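Local coordinates for protein PA0821 (Pseudomonas aeruginosa, PDB 7DRG) that probably acts as the immunity protein (antitoxin) that protects the bacterium against a putative VRR-NUC nuclease effector of its type VI secretion system, at residues S336-P339 and R340-K344; D248-R251 and A252-P255; L293-A296 and L297-I300. All blocks are in the same frame, centred on the assembly; numbering follows the deposited sequence.

Interaction 1. Residues S336-P339 and R340-K344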
ATOM      1  N   SER B 336      12.330 -18.724  17.942  1.00 45.87           N
ATOM      2  CA  SER B 336      13.650 -18.296  18.387  1.00 45.06           C
ATOM      3  C   SER B 336      13.754 -16.787  18.558  1.00 44.83           C
ATOM      4  O   SER B 336      14.657 -16.317  19.257  1.00 46.18           O
ATOM      5  CB  SER B 336      14.712 -18.784  17.401  1.00 46.57           C
ATOM      6  OG  SER B 336      14.427 -18.340  16.087  1.00 49.45           O
ATOM      7  N   GLU B 337      12.849 -16.016  17.957  1.00 39.84           N
ATOM      8  CA  GLU B 337      12.911 -14.562  18.027  1.00 37.27           C
ATOM      9  C   GLU B 337      12.107 -13.987  19.185  1.00 33.69           C
ATOM     10  O   GLU B 337      12.132 -12.770  19.391  1.00 35.25           O
ATOM     11  CB  GLU B 337      12.429 -13.944  16.709  1.00 44.25           C
ATOM     12  CG  GLU B 337      13.358 -14.223  15.532  1.00 51.32           C
ATOM     13  CD  GLU B 337      14.807 -13.869  15.836  1.00 70.75           C
ATOM     14  OE1 GLU B 337      15.098 -12.676  16.073  1.00 75.82           O
ATOM     15  OE2 GLU B 337      15.654 -14.788  15.852  1.00 76.97           O
ATOM     16  N   ILE B 338      11.411 -14.828  19.947  1.00 33.74           N
ATOM     17  CA  ILE B 338      10.565 -14.321  21.028  1.00 36.48           C
ATOM     18  C   ILE B 338      11.367 -13.567  22.085  1.00 33.76           C
ATOM     19  O   ILE B 338      10.954 -12.459  22.463  1.00 32.88           O
ATOM     20  CB  ILE B 338       9.717 -15.462  21.612  1.00 38.14           C
ATOM     21  CG1 ILE B 338       8.652 -15.890  20.594  1.00 35.68           C
ATOM     22  CG2 ILE B 338       9.065 -15.046  22.929  1.00 40.27           C
ATOM     23  CD1 ILE B 338       7.671 -14.784  20.242  1.00 36.44           C
ATOM     24  N   PRO B 339      12.507 -14.074  22.585  1.00 38.65           N
ATOM     25  CA  PRO B 339      13.262 -13.274  23.568  1.00 38.03           C
ATOM     26  C   PRO B 339      13.619 -11.883  23.072  1.00 35.52           C
ATOM     27  O   PRO B 339      13.573 -10.928  23.856  1.00 37.61           O
ATOM     28  CB  PRO B 339      14.507 -14.134  23.827  1.00 42.02           C
ATOM     29  CG  PRO B 339      14.014 -15.530  23.632  1.00 39.46           C
ATOM     30  CD  PRO B 339      13.098 -15.417  22.429  1.00 40.16           C
ATOM     31  N   ARG B 340      13.952 -11.736  21.787  1.00 34.11           N
ATOM     32  CA  ARG B 340      14.248 -10.408  21.258  1.00 33.86           C
ATOM     33  C   ARG B 340      13.012  -9.515  21.306  1.00 37.74           C
ATOM     34  O   ARG B 340      13.114  -8.314  21.588  1.00 33.78           O
ATOM     35  CB  ARG B 340      14.786 -10.500  19.830  1.00 45.03           C
ATOM     36  CG  ARG B 340      15.096  -9.137  19.228  1.00 54.67           C
ATOM     37  CD  ARG B 340      15.715  -9.220  17.836  1.00 67.93           C
ATOM     38  NE  ARG B 340      14.805  -9.777  16.838  1.00 75.62           N
ATOM     39  CZ  ARG B 340      13.762  -9.129  16.324  1.00 78.60           C
ATOM     40  NH1 ARG B 340      13.475  -7.897  16.721  1.00 80.77           N
ATOM     41  NH2 ARG B 340      12.997  -9.722  15.417  1.00 77.97           N
ATOM     42  N   TRP B 341      11.833 -10.087  21.047  1.00 35.16           N
ATOM     43  CA  TRP B 341      10.598  -9.310  21.139  1.00 28.19           C
ATOM     44  C   TRP B 341      10.273  -8.955  22.587  1.00 34.35           C
ATOM     45  O   TRP B 341       9.748  -7.868  22.859  1.00 33.90           O
ATOM     46  CB  TRP B 341       9.442 -10.074  20.486  1.00 27.36           C
ATOM     47  CG  TRP B 341       9.476 -10.016  18.984  1.00 31.70           C
ATOM     48  CD1 TRP B 341       9.949 -10.973  18.132  1.00 31.15           C
ATOM     49  CD2 TRP B 341       9.031  -8.930  18.161  1.00 30.57           C
ATOM     50  NE1 TRP B 341       9.822 -10.551  16.826  1.00 29.99           N
ATOM     51  CE2 TRP B 341       9.258  -9.301  16.819  1.00 30.02           C
ATOM     52  CE3 TRP B 341       8.459  -7.682  18.429  1.00 32.28           C
ATOM     53  CZ2 TRP B 341       8.935  -8.472  15.752  1.00 28.74           C
ATOM     54  CZ3 TRP B 341       8.135  -6.859  17.368  1.00 29.64           C
ATOM     55  CH2 TRP B 341       8.375  -7.256  16.042  1.00 30.19           C
ATOM     56  N   CYS B 342      10.581  -9.856  23.530  1.00 32.54           N
ATOM     57  CA  CYS B 342      10.444  -9.536  24.949  1.00 32.63           C
ATOM     58  C   CYS B 342      11.339  -8.367  25.341  1.00 36.38           C
ATOM     59  O   CYS B 342      10.943  -7.517  26.149  1.00 35.25           O
ATOM     60  CB  CYS B 342      10.790 -10.753  25.808  1.00 38.06           C
ATOM     61  SG  CYS B 342       9.803 -12.231  25.480  1.00 45.67           S
ATOM     62  N   ASP B 343      12.564  -8.331  24.808  1.00 35.90           N
ATOM     63  CA  ASP B 343      13.473  -7.230  25.117  1.00 35.50           C
ATOM     64  C   ASP B 343      12.974  -5.924  24.516  1.00 35.10           C
ATOM     65  O   ASP B 343      13.071  -4.865  25.148  1.00 36.06           O
ATOM     66  CB  ASP B 343      14.881  -7.537  24.604  1.00 35.04           C
ATOM     67  CG  ASP B 343      15.599  -8.599  25.425  1.00 36.54           C
ATOM     68  OD1 ASP B 343      15.309  -8.741  26.630  1.00 39.57           O
ATOM     69  OD2 ASP B 343      16.477  -9.284  24.853  1.00 43.54           O
ATOM     70  N   LYS B 344      12.436  -5.981  23.296  1.00 36.92           N
ATOM     71  CA  LYS B 344      11.925  -4.774  22.658  1.00 38.11           C
ATOM     72  C   LYS B 344      10.738  -4.212  23.433  1.00 39.30           C
ATOM     73  O   LYS B 344      10.610  -2.990  23.591  1.00 34.86           O
ATOM     74  CB  LYS B 344      11.540  -5.075  21.208  1.00 39.84           C
ATOM     75  CG  LYS B 344      11.378  -3.834  20.352  1.00 50.90           C
ATOM     76  CD  LYS B 344      11.936  -4.021  18.945  1.00 53.19           C
ATOM     77  CE  LYS B 344      11.064  -4.935  18.106  1.00 55.02           C
ATOM     78  NZ  LYS B 344      11.006  -4.475  16.690  1.00 51.35           N
TER
HETATM   79  O   HOH W   1      15.505 -13.982  20.146  1.00 42.20           O

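Interaction 2. Residues D248-R251 and A252-P255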
ATOM      1  N   ASP B 248      -3.574 -19.325  33.612  1.00 42.48           N
ATOM      2  CA  ASP B 248      -2.238 -19.425  34.195  1.00 44.54           C
ATOM      3  C   ASP B 248      -1.172 -19.526  33.110  1.00 38.87           C
ATOM      4  O   ASP B 248      -0.148 -18.833  33.158  1.00 37.35           O
ATOM      5  CB  ASP B 248      -2.156 -20.631  35.134  1.00 51.08           C
ATOM      6  CG  ASP B 248      -2.959 -20.438  36.406  1.00 59.53           C
ATOM      7  OD1 ASP B 248      -3.221 -19.273  36.777  1.00 56.20           O
ATOM      8  OD2 ASP B 248      -3.325 -21.455  37.038  1.00 61.67           O
ATOM      9  N   ALA B 249      -1.404 -20.381  32.111  1.00 41.63           N
ATOM     10  CA  ALA B 249      -0.413 -20.583  31.060  1.00 43.62           C
ATOM     11  C   ALA B 249      -0.235 -19.340  30.195  1.00 43.57           C
ATOM     12  O   ALA B 249       0.853 -19.122  29.650  1.00 39.09           O
ATOM     13  CB  ALA B 249      -0.807 -21.780  30.197  1.00 44.45           C
ATOM     14  N   LEU B 250      -1.279 -18.516  30.053  1.00 37.37           N
ATOM     15  CA  LEU B 250      -1.144 -17.302  29.251  1.00 32.47           C
ATOM     16  C   LEU B 250      -0.389 -16.213  30.005  1.00 29.00           C
ATOM     17  O   LEU B 250       0.462 -15.530  29.426  1.00 33.63           O
ATOM     18  CB  LEU B 250      -2.521 -16.786  28.824  1.00 32.77           C
ATOM     19  CG  LEU B 250      -3.239 -17.556  27.715  1.00 33.91           C
ATOM     20  CD1 LEU B 250      -4.587 -16.915  27.426  1.00 35.49           C
ATOM     21  CD2 LEU B 250      -2.384 -17.607  26.451  1.00 34.18           C
ATOM     22  N   ARG B 251      -0.692 -16.035  31.296  1.00 33.34           N
ATOM     23  CA  ARG B 251       0.006 -15.023  32.082  1.00 32.71           C
ATOM     24  C   ARG B 251       1.490 -15.340  32.195  1.00 36.79           C
ATOM     25  O   ARG B 251       2.306 -14.431  32.384  1.00 41.11           O
ATOM     26  CB  ARG B 251      -0.638 -14.899  33.465  1.00 33.80           C
ATOM     27  CG  ARG B 251      -2.032 -14.267  33.426  1.00 33.13           C
ATOM     28  CD  ARG B 251      -2.749 -14.365  34.763  1.00 39.03           C
ATOM     29  NE  ARG B 251      -2.251 -13.392  35.728  1.00 36.44           N
ATOM     30  CZ  ARG B 251      -2.719 -13.257  36.965  1.00 45.73           C
ATOM     31  NH1 ARG B 251      -3.704 -14.037  37.392  1.00 47.88           N
ATOM     32  NH2 ARG B 251      -2.203 -12.342  37.774  1.00 45.75           N
ATOM     33  N   ALA B 252       1.860 -16.616  32.050  1.00 33.71           N
ATOM     34  CA  ALA B 252       3.267 -16.996  32.009  1.00 45.53           C
ATOM     35  C   ALA B 252       3.969 -16.518  30.739  1.00 49.63           C
ATOM     36  O   ALA B 252       5.201 -16.417  30.731  1.00 52.32           O
ATOM     37  CB  ALA B 252       3.404 -18.515  32.133  1.00 47.48           C
ATOM     38  N   GLN B 253       3.223 -16.227  29.669  1.00 36.92           N
ATOM     39  CA  GLN B 253       3.812 -15.790  28.412  1.00 38.54           C
ATOM     40  C   GLN B 253       3.645 -14.304  28.136  1.00 30.12           C
ATOM     41  O   GLN B 253       4.165 -13.818  27.127  1.00 34.81           O
ATOM     42  CB  GLN B 253       3.192 -16.566  27.237  1.00 39.22           C
ATOM     43  CG  GLN B 253       3.203 -18.070  27.386  1.00 44.19           C
ATOM     44  CD  GLN B 253       2.289 -18.745  26.387  1.00 40.98           C
ATOM     45  OE1 GLN B 253       1.230 -19.262  26.748  1.00 45.84           O
ATOM     46  NE2 GLN B 253       2.690 -18.746  25.124  1.00 37.26           N
ATOM     47  N   LEU B 254       2.918 -13.574  28.976  1.00 31.35           N
ATOM     48  CA  LEU B 254       2.569 -12.185  28.689  1.00 32.28           C
ATOM     49  C   LEU B 254       2.914 -11.323  29.895  1.00 33.78           C
ATOM     50  O   LEU B 254       2.110 -11.225  30.837  1.00 33.76           O
ATOM     51  CB  LEU B 254       1.089 -12.063  28.338  1.00 28.21           C
ATOM     52  CG  LEU B 254       0.628 -13.017  27.233  1.00 30.08           C
ATOM     53  CD1 LEU B 254      -0.894 -13.124  27.243  1.00 32.31           C
ATOM     54  CD2 LEU B 254       1.150 -12.577  25.864  1.00 27.65           C
ATOM     55  N   PRO B 255       4.075 -10.669  29.888  1.00 33.20           N
ATOM     56  CA  PRO B 255       4.535  -9.948  31.085  1.00 38.86           C
ATOM     57  C   PRO B 255       3.509  -8.947  31.589  1.00 38.17           C
ATOM     58  O   PRO B 255       2.989  -8.122  30.830  1.00 31.86           O
ATOM     59  CB  PRO B 255       5.812  -9.255  30.603  1.00 35.56           C
ATOM     60  CG  PRO B 255       6.302 -10.124  29.493  1.00 38.96           C
ATOM     61  CD  PRO B 255       5.071 -10.642  28.805  1.00 29.65           C
TER
HETATM   62  O   HOH W   2       1.447 -11.801  33.156  1.00 39.02           O

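Interaction 3. Residues L293-A296 and L297-I300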
ATOM      1  N   LEU B 293       1.369 -11.542  21.997  1.00 22.53           N
ATOM      2  CA  LEU B 293       0.071 -12.158  22.235  1.00 21.33           C
ATOM      3  C   LEU B 293      -0.318 -13.091  21.095  1.00 24.46           C
ATOM      4  O   LEU B 293      -0.859 -14.176  21.334  1.00 23.88           O
ATOM      5  CB  LEU B 293      -0.994 -11.084  22.436  1.00 22.39           C
ATOM      6  CG  LEU B 293      -2.385 -11.646  22.734  1.00 24.88           C
ATOM      7  CD1 LEU B 293      -2.389 -12.484  24.010  1.00 23.54           C
ATOM      8  CD2 LEU B 293      -3.370 -10.520  22.853  1.00 25.55           C
ATOM      9  N   ASN B 294      -0.063 -12.682  19.848  1.00 24.01           N
ATOM     10  CA  ASN B 294      -0.370 -13.548  18.715  1.00 23.36           C
ATOM     11  C   ASN B 294       0.400 -14.858  18.804  1.00 25.35           C
ATOM     12  O   ASN B 294      -0.128 -15.920  18.457  1.00 28.14           O
ATOM     13  CB  ASN B 294      -0.065 -12.816  17.405  1.00 22.59           C
ATOM     14  CG  ASN B 294      -0.234 -13.697  16.175  1.00 26.16           C
ATOM     15  OD1 ASN B 294      -1.336 -13.840  15.642  1.00 26.96           O
ATOM     16  ND2 ASN B 294       0.872 -14.270  15.702  1.00 23.46           N
ATOM     17  N   HIS B 295       1.651 -14.801  19.272  1.00 26.56           N
ATOM     18  CA  HIS B 295       2.433 -16.022  19.439  1.00 26.26           C
ATOM     19  C   HIS B 295       1.780 -16.963  20.447  1.00 29.03           C
ATOM     20  O   HIS B 295       1.715 -18.178  20.224  1.00 32.56           O
ATOM     21  CB  HIS B 295       3.856 -15.665  19.865  1.00 30.00           C
ATOM     22  CG  HIS B 295       4.806 -16.822  19.828  1.00 34.46           C
ATOM     23  ND1 HIS B 295       5.324 -17.321  18.653  1.00 38.65           N
ATOM     24  CD2 HIS B 295       5.326 -17.580  20.822  1.00 37.44           C
ATOM     25  CE1 HIS B 295       6.124 -18.335  18.924  1.00 38.19           C
ATOM     26  NE2 HIS B 295       6.145 -18.512  20.234  1.00 40.02           N
ATOM     27  N   ALA B 296       1.272 -16.413  21.553  1.00 27.47           N
ATOM     28  CA  ALA B 296       0.646 -17.239  22.584  1.00 27.22           C
ATOM     29  C   ALA B 296      -0.676 -17.845  22.124  1.00 30.63           C
ATOM     30  O   ALA B 296      -1.057 -18.922  22.598  1.00 31.43           O
ATOM     31  CB  ALA B 296       0.418 -16.414  23.852  1.00 28.84           C
ATOM     32  N   LEU B 297      -1.392 -17.180  21.217  1.00 27.19           N
ATOM     33  CA  LEU B 297      -2.740 -17.590  20.849  1.00 28.98           C
ATOM     34  C   LEU B 297      -2.861 -18.179  19.450  1.00 29.15           C
ATOM     35  O   LEU B 297      -3.956 -18.604  19.077  1.00 28.36           O
ATOM     36  CB  LEU B 297      -3.701 -16.401  20.974  1.00 26.79           C
ATOM     37  CG  LEU B 297      -3.865 -15.816  22.376  1.00 27.02           C
ATOM     38  CD1 LEU B 297      -4.920 -14.715  22.374  1.00 23.91           C
ATOM     39  CD2 LEU B 297      -4.230 -16.906  23.373  1.00 27.30           C
ATOM     40  N   LYS B 298      -1.787 -18.228  18.660  1.00 31.36           N
ATOM     41  CA  LYS B 298      -1.968 -18.650  17.275  1.00 30.54           C
ATOM     42  C   LYS B 298      -2.381 -20.112  17.154  1.00 29.96           C
ATOM     43  O   LYS B 298      -2.876 -20.517  16.095  1.00 33.36           O
ATOM     44  CB  LYS B 298      -0.703 -18.382  16.465  1.00 32.04           C
ATOM     45  CG  LYS B 298       0.533 -19.113  16.931  1.00 33.86           C
ATOM     46  CD  LYS B 298       1.726 -18.610  16.134  1.00 42.20           C
ATOM     47  CE  LYS B 298       2.967 -19.446  16.368  1.00 39.37           C
ATOM     48  NZ  LYS B 298       4.102 -18.908  15.573  1.00 40.58           N
ATOM     49  N   GLY B 299      -2.209 -20.904  18.212  1.00 30.95           N
ATOM     50  CA  GLY B 299      -2.730 -22.259  18.226  1.00 34.92           C
ATOM     51  C   GLY B 299      -4.241 -22.341  18.170  1.00 40.62           C
ATOM     52  O   GLY B 299      -4.779 -23.397  17.821  1.00 35.57           O
ATOM     53  N   ILE B 300      -4.942 -21.256  18.502  1.00 29.38           N
ATOM     54  CA  ILE B 300      -6.396 -21.225  18.410  1.00 29.56           C
ATOM     55  C   ILE B 300      -6.876 -20.211  17.369  1.00 26.07           C
ATOM     56  O   ILE B 300      -8.007 -19.752  17.430  1.00 26.25           O
ATOM     57  CB  ILE B 300      -7.050 -20.963  19.782  1.00 29.54           C
ATOM     58  CG1 ILE B 300      -6.662 -19.587  20.343  1.00 24.50           C
ATOM     59  CG2 ILE B 300      -6.708 -22.082  20.753  1.00 29.02           C
ATOM     60  CD1 ILE B 300      -7.617 -19.063  21.419  1.00 26.07           C
TER
HETATM   61  O   HOH W   3       4.350 -16.205  16.194  1.00 33.07           O

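Interaction 1. Residues S336-P339 and R340-K344
E337 and R340 meet where the short 3-10 segment runs into helix 338-348, and their side chains slant across each other. OE1 of E337 accepts the N-H of NE of R340 in a salt bridge of 3.0 Å. The bond is nearly straight, 171° at the hydrogen. The oxygen sits at the edge of the guanidinium, in its plane. The carboxylate itself is turned 31° out of that plane. OE1 stays 3.7 Å from NH2 of R340, so the grip is a single bond through NE. The R340 chain runs out extended and then bends at its third torsion (65°), which turns NE back toward the glutamate.

The far end of R340 also lies over a neighbour. Its CZ is 4.2 Å above one face of the W341 ring, displaced toward the rim. W341 presents its edge to E337: CD1 is 3.1 Å from the backbone O of E337. That same oxygen takes the backbone N-H of W341. Away from the salt bridge, CG2 of I338 packs against SG of C342 at 3.9 Å.

Two more backbone bonds of the helical i to i+4 type follow. C342 N binds I338 O at 2.8 Å, and D343 N binds P339 O at 2.9 Å. Water 1 donates to S336 O and accepts from R340 N. The indole is buried against A288, V291 and L292 of helix 288-297, and K344 NZ forms a salt bridge with D281.

P339 sits in the first turn, where its lack of an N-H costs the helix no backbone bond. The whole is a helix N-terminus following a short 3-10 segment, with an i to i+3 glutamate-arginine salt bridge along its surface.

Interaction 2. Residues D248-R251 and A252-P255
D248 and A252 are joined by a backbone hydrogen bond that closes one helical turn. It belongs to the C-terminal end of helix 247-251, where the chain passes into the loop before strand 259-264.

Two backbone hydrogen bonds hold the turn. A252 N donates to D248 O at 3.2 Å, an i to i+4 bond of helical type. The next is tighter: Q253 N reaches back only three residues to L250 O, at 2.9 Å. Its donor stands 60° out of the carbonyl plane, away from a lone pair. The spacing has shortened as the chain leaves the helix.

The apolar contact is between the leucines, which graze each other, L250 CB to L254 CD1 at 4.3 Å. L254 has CG beside its own backbone N (chi1 -52°), which leaves CD1 on the L250 side. Both leucines are buried against helix 288-297: L250 touches A296 and L297, and L254 touches L293. L254 also packs on F259 and F261.

Two side-chain carbons lie against backbone oxygens. CG of L254 is 3.3 Å from L250 O, and CB of A252 is 3.6 Å from A249 O.

One water-mediated link spans the exit. Water 2 donates to two backbone carbonyls, to R251 O at 2.9 Å and to L254 O at a short 2.5 Å.

Interaction 3. Residues L293-A296 and L297-I300
The backbone oxygen of N294 receives two N-H groups, both in weak bonds. K298 N comes to 2.8 Å of N294 O, but its angle at the hydrogen is only 116°. L297 N approaches N294 O at 3.3 Å. L297 N also shares its hydrogen with L293 O, at 3.1 Å and again weakly. One donor is thus split between two carbonyls, and one carbonyl between two donors. The K298 side chain starts close to the same oxygen, with CB 3.2 Å from N294 O.

This pattern marks the C-terminal end of helix 288-297, where it gives way to the short 3-10 segment 298-299. I300 N then bonds back to L297 O, which continues the tighter turn.

H295 and K298 lie side by side and point the same way. CG of K298 takes the crowded position between its backbone N and carbonyl carbon (chi1 61°), and the rest of the chain is extended. This carries NZ of K298 alongside the imidazole, 3.7 Å from ND1 of H295. Water 3 closes the gap. It lies in the ring plane at the edge, 2.9 Å from ND1 of H295, and accepts a bond from K298 NZ. The nearby ammonium may disfavour protonation of the imidazole, although H295 also touches D335.

L293 and L297 make the apolar side. Their CD1 atoms are 3.7 Å apart, and the two chains slant across each other. CG of L293 is anti to its backbone N (chi1 -178°), which helps bring CD1 over to L297. Both leucines pack on T234 of strand 233-237, and L297 also touches L236. The amide of N294 is held from outside the turn: ND2 bonds to OD1 of D332, and OD1 weakly to NH1 of R301.

How the interactions relate
Helix 288-297 is the shared neighbour of the other two sites, and the three centres form a triangle. Interaction 3 is its C-terminal end and touches both neighbours. Towards interaction 1, whose centre is 15 Å away, CD1 of I338 packs on CG of H295 at 3.5 Å. Towards interaction 2, with centres 12 Å apart, CD1 of L254 meets CD1 of L293 at 3.6 Å, and CD2 of L250 meets CD2 of L297 at 3.7 Å. Interactions 1 and 2 do not touch, and their nearest atoms are about 6 Å apart. In sequence the order is 2, 3, 1. All three sites lie on the same side of the chain's centre, and the contacts between them are side-chain packing.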